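Local coordinates for probable transcriptional regulator, ArsR family protein (Rhodococcus sp. RHA1, PDB 3F6O) that probably acts as a DNA-binding transcriptional regulator of the ArsR family, built around a helix-turn-helix domain, at residues 30-34 against 35-39. Sequence-based numbering, arbitrary orientation.
Sequences GPATV and SELAK
T33 and E36 close the start of helix 34-38 by exchanging bonds between side chain and backbone. The hydroxyl OG1 of T33 accepts from the backbone N of E36 at 3.2 Å, and in return OE1 of E36 takes a weak bond from T33 N, at 3.4 Å but nearly straight (165°). The two side chains cross at about a right angle. OG1 can reach the first turn because it lies between its own backbone N and carbonyl carbon (chi1 66°), while E36 has CG anti to its backbone N (chi1 -167°) and runs back, extended, alongside A32. There its carboxylate carbon CD rests 3.7 Å from A32 CB, and its other oxygen, OE2, forms a salt bridge with R26 of helix 18-28. A valine in place of T33 would probably leave E36 N without its cap and fray the first turn.

Packing is tight on the inner side. L37 turns its CD2 to within 3.7 Å of A32 CB, a methyl small enough to fit beside helix 18-28, and both residues touch L27. Backbone bonds from L37 N to T33 O (3.0 Å) and from A38 N to V34 O (2.9 Å) wind the turn, while the branched side chain of V34 packs against F48 and C72. The outer side is looser: S35, small and polar, is exposed, its OG 3.4 Å from T33 OG1. Reciprocal bonding of this kind is a capping box, here joining short strand 32-33 to a helix of the winged helix-turn-helix fold.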
ATOM      1  N   GLY A  30     -18.305 -11.061  -0.658  1.00 25.65           N
ATOM      2  CA  GLY A  30     -19.357 -10.995  -1.680  1.00 23.87           C
ATOM      3  C   GLY A  30     -19.864  -9.576  -1.840  1.00 22.29           C
ATOM      4  O   GLY A  30     -19.497  -8.725  -1.048  1.00 20.95           O
ATOM      5  N   PRO A  31     -20.720  -9.321  -2.857  1.00 21.13           N
ATOM      6  CA  PRO A  31     -21.174  -7.936  -3.112  1.00 20.61           C
ATOM      7  C   PRO A  31     -22.126  -7.402  -2.032  1.00 20.85           C
ATOM      8  O   PRO A  31     -22.648  -8.185  -1.207  1.00 19.57           O
ATOM      9  CB  PRO A  31     -21.889  -8.050  -4.467  1.00 20.16           C
ATOM     10  CG  PRO A  31     -22.419  -9.533  -4.458  1.00 20.65           C
ATOM     11  CD  PRO A  31     -21.278 -10.282  -3.840  1.00 21.02           C
ATOM     12  N   ALA A  32     -22.370  -6.090  -2.071  1.00 20.58           N
ATOM     13  CA  ALA A  32     -23.157  -5.401  -1.053  1.00 21.26           C
ATOM     14  C   ALA A  32     -23.562  -4.028  -1.568  1.00 21.30           C
ATOM     15  O   ALA A  32     -22.940  -3.492  -2.495  1.00 22.39           O
ATOM     16  CB  ALA A  32     -22.327  -5.268   0.254  1.00 19.98           C
ATOM     17  N   THR A  33     -24.604  -3.452  -0.982  1.00 20.86           N
ATOM     18  CA  THR A  33     -24.988  -2.079  -1.272  1.00 20.20           C
ATOM     19  C   THR A  33     -24.171  -1.116  -0.394  1.00 20.37           C
ATOM     20  O   THR A  33     -23.644  -1.514   0.639  1.00 19.97           O
ATOM     21  CB  THR A  33     -26.480  -1.818  -0.989  1.00 20.89           C
ATOM     22  OG1 THR A  33     -26.731  -1.945   0.418  1.00 20.80           O
ATOM     23  CG2 THR A  33     -27.360  -2.790  -1.770  1.00 22.51           C
ATOM     24  N   VAL A  34     -24.058   0.133  -0.818  1.00 20.31           N
ATOM     25  CA  VAL A  34     -23.420   1.167   0.005  1.00 21.98           C
ATOM     26  C   VAL A  34     -24.043   1.262   1.413  1.00 22.67           C
ATOM     27  O   VAL A  34     -23.322   1.380   2.404  1.00 23.25           O
ATOM     28  CB  VAL A  34     -23.449   2.545  -0.723  1.00 22.32           C
ATOM     29  CG1 VAL A  34     -23.118   3.705   0.248  1.00 24.60           C
ATOM     30  CG2 VAL A  34     -22.503   2.533  -1.931  1.00 22.74           C
ATOM     31  N   SER A  35     -25.379   1.187   1.511  1.00 23.19           N
ATOM     32  CA  SER A  35     -26.038   1.385   2.812  1.00 24.43           C
ATOM     33  C   SER A  35     -25.653   0.265   3.769  1.00 24.08           C
ATOM     34  O   SER A  35     -25.442   0.473   4.956  1.00 23.98           O
ATOM     35  CB  SER A  35     -27.549   1.500   2.650  1.00 25.68           C
ATOM     36  OG  SER A  35     -28.118   0.206   2.683  1.00 28.57           O
ATOM     37  N   GLU A  36     -25.502  -0.929   3.226  1.00 23.39           N
ATOM     38  CA  GLU A  36     -25.032  -2.072   3.967  1.00 22.51           C
ATOM     39  C   GLU A  36     -23.575  -1.873   4.431  1.00 21.64           C
ATOM     40  O   GLU A  36     -23.251  -2.075   5.619  1.00 20.44           O
ATOM     41  CB  GLU A  36     -25.167  -3.249   3.020  1.00 23.19           C
ATOM     42  CG  GLU A  36     -25.028  -4.546   3.588  1.00 27.45           C
ATOM     43  CD  GLU A  36     -25.255  -5.653   2.551  1.00 30.63           C
ATOM     44  OE1 GLU A  36     -25.870  -5.441   1.425  1.00 30.43           O
ATOM     45  OE2 GLU A  36     -24.810  -6.755   2.911  1.00 34.26           O
ATOM     46  N   LEU A  37     -22.710  -1.443   3.503  1.00 19.69           N
ATOM     47  CA  LEU A  37     -21.289  -1.220   3.783  1.00 19.40           C
ATOM     48  C   LEU A  37     -21.035  -0.125   4.811  1.00 19.22           C
ATOM     49  O   LEU A  37     -20.094  -0.228   5.588  1.00 19.45           O
ATOM     50  CB  LEU A  37     -20.502  -0.928   2.486  1.00 18.38           C
ATOM     51  CG  LEU A  37     -20.464  -2.053   1.445  1.00 17.76           C
ATOM     52  CD1 LEU A  37     -19.870  -1.552   0.092  1.00 15.07           C
ATOM     53  CD2 LEU A  37     -19.667  -3.275   1.981  1.00 18.04           C
ATOM     54  N   ALA A  38     -21.912   0.882   4.839  1.00 20.40           N
ATOM     55  CA  ALA A  38     -21.755   2.046   5.722  1.00 21.02           C
ATOM     56  C   ALA A  38     -22.089   1.756   7.189  1.00 21.90           C
ATOM     57  O   ALA A  38     -21.588   2.439   8.066  1.00 22.04           O
ATOM     58  CB  ALA A  38     -22.606   3.188   5.237  1.00 20.79           C
ATOM     59  N   LYS A  39     -22.933   0.750   7.443  1.00 23.94           N
ATOM     60  CA  LYS A  39     -23.425   0.476   8.818  1.00 25.57           C
ATOM     61  C   LYS A  39     -22.354   0.436   9.950  1.00 25.54           C
ATOM     62  O   LYS A  39     -22.565   1.025  11.008  1.00 27.09           O
ATOM     63  CB  LYS A  39     -24.346  -0.763   8.841  1.00 25.11           C
ATOM     64  CG  LYS A  39     -25.646  -0.579   8.061  1.00 26.00           C
ATOM     65  CD  LYS A  39     -26.603  -1.736   8.304  1.00 27.45           C
ATOM     66  CE  LYS A  39     -27.898  -1.546   7.550  1.00 30.80           C
ATOM     67  NZ  LYS A  39     -28.911  -2.539   8.041  1.00 33.19           N
TER